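Local coordinates for protein SmhA (Serratia marcescens, PDB 7A27) that is one component of the tripartite alpha-pore-forming toxin Smh, which probably acts by inserting into target membranes, and is seen here in its soluble form, at residues E75-L89 / L115-V129. Sequence-based numbering, arbitrary orientation.
Sequences ELIGLYTKASNFAAL and LSDVAQHYQAAAQAV
Lys82 O takes the backbone hydrogen bond of Phe86 N, one turn on in its own helix, while the ring carbon CE2 of Tyr122, from the facing helix, makes only a van der Waals contact with it. The Tyr122 ring lies under the lysine's aliphatic chain. Lys82 CB stands 3.6 Å from the ring centroid, only 7° off the normal, in a CH-pi contact, and CG follows over the CD1-CE1 side. From there the chain runs on until its CE reaches Ala125 CB at 3.8 Å. Val118 CG1, from the helix of Tyr122 itself, takes the opposite face near the rim, so the phenol is sandwiched; its OH meets Asn85 CB.

Segments 75-89 and 115-129, parts of helices 48-96 and 104-155, run antiparallel at 166°, their axes coming to 10.3 Å at the closest, as neighbours in the long helical bundle; a bundle carrying a two-stranded antiparallel sheet (198-206 with 230-237) is consistent with the ClyA-type toxins and their beta-tongue. Phe86 is a knob in a hole formed by Leu115, Val118, Ala119 and Tyr122. Its ring swings across to the partner helix because chi1 (-161°) sets CG opposite the backbone N; there CZ packs on Leu115 CB at 3.8 Å and CE2 on Ala119 CB at 3.9 Å. Trp305 and Trp342 also meet this ring, tying the pair to helices 301-321 and 325-358.

Beyond Phe86, Leu89 CD1 touches Leu115 CD2 at 3.6 Å. At the other end Leu79 and Val129 meet tip to tip, CD1 to CG2 3.8 Å, while Leu79 CD2 settles on the backbone at Ala126 N. Met298 of helix 272-299 packs against Leu79 as well.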
# COMPACT_ATOMS: atom_id res chain seq x y z
N GLU A 75 -10.39 -3.03 5.98
CA GLU A 75 -10.02 -4.46 6.20
C GLU A 75 -8.60 -4.51 6.79
O GLU A 75 -8.43 -5.22 7.79
CB GLU A 75 -10.10 -5.27 4.90
CG GLU A 75 -11.48 -5.43 4.28
CD GLU A 75 -12.33 -6.58 4.78
OE1 GLU A 75 -13.50 -6.32 5.15
OE2 GLU A 75 -11.85 -7.75 4.72
N LEU A 76 -7.64 -3.76 6.24
CA LEU A 76 -6.23 -3.72 6.71
C LEU A 76 -6.16 -3.12 8.12
O LEU A 76 -5.50 -3.72 8.99
CB LEU A 76 -5.37 -2.92 5.74
CG LEU A 76 -5.08 -3.60 4.41
CD1 LEU A 76 -4.49 -2.64 3.38
CD2 LEU A 76 -4.15 -4.77 4.62
N ILE A 77 -6.78 -1.96 8.34
CA ILE A 77 -6.75 -1.30 9.68
C ILE A 77 -7.23 -2.32 10.72
O ILE A 77 -6.72 -2.31 11.86
CB ILE A 77 -7.58 -0.01 9.70
CG1 ILE A 77 -7.00 1.03 8.73
CG2 ILE A 77 -7.67 0.54 11.13
CD1 ILE A 77 -7.77 2.34 8.70
N GLY A 78 -8.16 -3.19 10.33
CA GLY A 78 -8.67 -4.28 11.17
C GLY A 78 -7.56 -5.23 11.60
O GLY A 78 -7.48 -5.52 12.79
N LEU A 79 -6.72 -5.68 10.67
CA LEU A 79 -5.60 -6.63 10.94
C LEU A 79 -4.54 -5.95 11.82
O LEU A 79 -3.90 -6.67 12.62
CB LEU A 79 -4.93 -7.09 9.65
CG LEU A 79 -5.75 -8.02 8.77
CD1 LEU A 79 -4.95 -8.39 7.52
CD2 LEU A 79 -6.24 -9.26 9.52
N TYR A 80 -4.30 -4.66 11.61
CA TYR A 80 -3.29 -3.91 12.40
C TYR A 80 -3.78 -3.86 13.85
O TYR A 80 -2.98 -4.14 14.76
CB TYR A 80 -3.03 -2.53 11.80
CG TYR A 80 -2.16 -2.46 10.56
CD1 TYR A 80 -2.60 -2.94 9.34
CD2 TYR A 80 -0.92 -1.84 10.59
CE1 TYR A 80 -1.82 -2.86 8.20
CE2 TYR A 80 -0.13 -1.73 9.45
CZ TYR A 80 -0.59 -2.24 8.25
OH TYR A 80 0.17 -2.15 7.11
N THR A 81 -5.06 -3.53 14.07
CA THR A 81 -5.67 -3.41 15.41
C THR A 81 -5.45 -4.74 16.16
O THR A 81 -5.08 -4.71 17.37
CB THR A 81 -7.15 -3.02 15.32
OG1 THR A 81 -7.23 -1.84 14.51
CG2 THR A 81 -7.78 -2.74 16.68
N LYS A 82 -5.62 -5.86 15.46
CA LYS A 82 -5.45 -7.22 16.03
C LYS A 82 -4.05 -7.34 16.64
O LYS A 82 -3.93 -7.88 17.75
CB LYS A 82 -5.84 -8.25 14.97
CG LYS A 82 -7.35 -8.41 14.82
CD LYS A 82 -7.78 -9.12 13.54
CE LYS A 82 -9.12 -9.82 13.60
NZ LYS A 82 -10.15 -9.06 14.33
N ALA A 83 -3.03 -6.79 15.97
CA ALA A 83 -1.64 -6.78 16.48
C ALA A 83 -1.56 -5.95 17.77
O ALA A 83 -0.97 -6.46 18.73
CB ALA A 83 -0.70 -6.27 15.41
N SER A 84 -2.10 -4.73 17.82
CA SER A 84 -2.12 -3.92 19.06
C SER A 84 -2.73 -4.77 20.17
O SER A 84 -2.11 -4.88 21.26
CB SER A 84 -2.94 -2.66 18.93
OG SER A 84 -2.53 -1.91 17.81
N ASN A 85 -3.91 -5.33 19.88
CA ASN A 85 -4.69 -6.17 20.81
C ASN A 85 -3.76 -7.25 21.38
O ASN A 85 -3.73 -7.42 22.61
CB ASN A 85 -5.94 -6.76 20.14
CG ASN A 85 -7.09 -5.78 20.00
OD1 ASN A 85 -6.93 -4.58 20.12
ND2 ASN A 85 -8.29 -6.32 19.78
N PHE A 86 -3.00 -7.92 20.52
CA PHE A 86 -2.08 -9.00 20.95
C PHE A 86 -1.02 -8.41 21.87
O PHE A 86 -0.71 -9.03 22.90
CB PHE A 86 -1.45 -9.72 19.75
CG PHE A 86 -0.88 -11.07 20.09
CD1 PHE A 86 0.36 -11.19 20.67
CD2 PHE A 86 -1.60 -12.23 19.85
CE1 PHE A 86 0.89 -12.43 21.00
CE2 PHE A 86 -1.07 -13.47 20.18
CZ PHE A 86 0.17 -13.57 20.76
N ALA A 87 -0.46 -7.24 21.55
CA ALA A 87 0.55 -6.59 22.41
C ALA A 87 -0.03 -6.39 23.80
O ALA A 87 0.66 -6.75 24.79
CB ALA A 87 1.00 -5.28 21.82
N ALA A 88 -1.26 -5.86 23.86
CA ALA A 88 -1.97 -5.59 25.12
C ALA A 88 -2.06 -6.87 25.95
O ALA A 88 -1.83 -6.82 27.16
CB ALA A 88 -3.33 -5.01 24.85
N LEU A 89 -2.37 -7.99 25.30
CA LEU A 89 -2.50 -9.31 25.98
C LEU A 89 -1.14 -9.75 26.55
O LEU A 89 -1.12 -10.28 27.67
CB LEU A 89 -3.07 -10.36 25.01
CG LEU A 89 -4.51 -10.14 24.53
CD1 LEU A 89 -4.94 -11.29 23.65
CD2 LEU A 89 -5.49 -9.97 25.68
N LEU A 115 -2.91 -17.44 24.17
CA LEU A 115 -2.46 -16.48 23.13
C LEU A 115 -2.11 -17.24 21.85
O LEU A 115 -2.31 -16.67 20.76
CB LEU A 115 -1.29 -15.63 23.64
CG LEU A 115 -1.59 -14.78 24.88
CD1 LEU A 115 -0.49 -13.76 25.12
CD2 LEU A 115 -2.94 -14.07 24.77
N SER A 116 -1.66 -18.49 21.95
CA SER A 116 -1.41 -19.37 20.79
C SER A 116 -2.69 -19.44 19.96
O SER A 116 -2.62 -19.24 18.74
CB SER A 116 -0.99 -20.74 21.24
OG SER A 116 -0.83 -21.63 20.15
N ASP A 117 -3.82 -19.68 20.63
CA ASP A 117 -5.18 -19.74 20.06
C ASP A 117 -5.49 -18.41 19.34
O ASP A 117 -5.91 -18.45 18.16
CB ASP A 117 -6.20 -19.99 21.17
CG ASP A 117 -7.56 -20.45 20.72
OD1 ASP A 117 -7.59 -21.14 19.71
OD2 ASP A 117 -8.57 -20.12 21.40
N VAL A 118 -5.31 -17.28 20.02
CA VAL A 118 -5.62 -15.93 19.48
C VAL A 118 -4.81 -15.72 18.21
O VAL A 118 -5.38 -15.29 17.20
CB VAL A 118 -5.33 -14.83 20.50
CG1 VAL A 118 -5.47 -13.43 19.86
CG2 VAL A 118 -6.23 -14.98 21.73
N ALA A 119 -3.51 -16.00 18.27
CA ALA A 119 -2.59 -15.89 17.13
C ALA A 119 -3.15 -16.72 15.97
O ALA A 119 -3.11 -16.24 14.83
CB ALA A 119 -1.22 -16.36 17.52
N GLN A 120 -3.66 -17.92 16.25
CA GLN A 120 -4.21 -18.81 15.19
C GLN A 120 -5.44 -18.14 14.56
O GLN A 120 -5.63 -18.32 13.35
CB GLN A 120 -4.51 -20.20 15.75
CG GLN A 120 -4.57 -21.26 14.65
CD GLN A 120 -4.63 -22.69 15.13
OE1 GLN A 120 -5.58 -23.10 15.78
NE2 GLN A 120 -3.63 -23.48 14.75
N HIS A 121 -6.25 -17.40 15.35
CA HIS A 121 -7.44 -16.66 14.86
C HIS A 121 -6.97 -15.48 13.98
O HIS A 121 -7.51 -15.30 12.88
CB HIS A 121 -8.40 -16.26 15.99
CG HIS A 121 -9.38 -17.33 16.39
ND1 HIS A 121 -9.16 -18.14 17.50
CD2 HIS A 121 -10.54 -17.74 15.84
CE1 HIS A 121 -10.13 -19.00 17.62
NE2 HIS A 121 -10.99 -18.79 16.61
N TYR A 122 -5.95 -14.75 14.43
CA TYR A 122 -5.39 -13.60 13.69
C TYR A 122 -4.76 -14.11 12.38
O TYR A 122 -4.80 -13.40 11.37
CB TYR A 122 -4.46 -12.79 14.60
CG TYR A 122 -5.14 -12.12 15.78
CD1 TYR A 122 -6.52 -11.92 15.82
CD2 TYR A 122 -4.39 -11.54 16.79
CE1 TYR A 122 -7.12 -11.23 16.87
CE2 TYR A 122 -4.98 -10.85 17.85
CZ TYR A 122 -6.35 -10.69 17.89
OH TYR A 122 -6.92 -10.05 18.96
N GLN A 123 -4.21 -15.32 12.36
CA GLN A 123 -3.67 -15.93 11.13
C GLN A 123 -4.81 -16.07 10.13
O GLN A 123 -4.68 -15.58 8.99
CB GLN A 123 -3.04 -17.29 11.43
CG GLN A 123 -2.73 -18.13 10.20
CD GLN A 123 -2.10 -19.45 10.59
OE1 GLN A 123 -2.53 -20.14 11.51
NE2 GLN A 123 -1.04 -19.81 9.89
N ALA A 124 -5.91 -16.72 10.55
CA ALA A 124 -7.10 -16.99 9.72
C ALA A 124 -7.75 -15.68 9.28
O ALA A 124 -8.26 -15.65 8.13
CB ALA A 124 -8.07 -17.87 10.47
N ALA A 125 -7.71 -14.64 10.11
CA ALA A 125 -8.26 -13.30 9.81
C ALA A 125 -7.47 -12.70 8.66
O ALA A 125 -8.08 -12.13 7.74
CB ALA A 125 -8.20 -12.41 11.03
N ALA A 126 -6.14 -12.79 8.74
CA ALA A 126 -5.22 -12.30 7.70
C ALA A 126 -5.46 -13.11 6.41
O ALA A 126 -5.55 -12.49 5.34
CB ALA A 126 -3.81 -12.41 8.17
N GLN A 127 -5.59 -14.43 6.50
CA GLN A 127 -5.83 -15.24 5.29
C GLN A 127 -7.06 -14.69 4.56
O GLN A 127 -6.99 -14.52 3.33
CB GLN A 127 -6.05 -16.72 5.58
CG GLN A 127 -5.91 -17.61 4.34
CD GLN A 127 -4.49 -17.65 3.83
OE1 GLN A 127 -3.55 -18.01 4.55
NE2 GLN A 127 -4.33 -17.29 2.57
N ALA A 128 -8.14 -14.41 5.29
CA ALA A 128 -9.42 -13.92 4.73
C ALA A 128 -9.19 -12.66 3.90
O ALA A 128 -9.74 -12.56 2.79
CB ALA A 128 -10.43 -13.68 5.83
N VAL A 129 -8.40 -11.73 4.43
CA VAL A 129 -8.08 -10.45 3.75
C VAL A 129 -7.23 -10.73 2.51
O VAL A 129 -7.51 -10.13 1.46
CB VAL A 129 -7.38 -9.47 4.71
CG1 VAL A 129 -6.79 -8.30 3.96
CG2 VAL A 129 -8.31 -8.99 5.81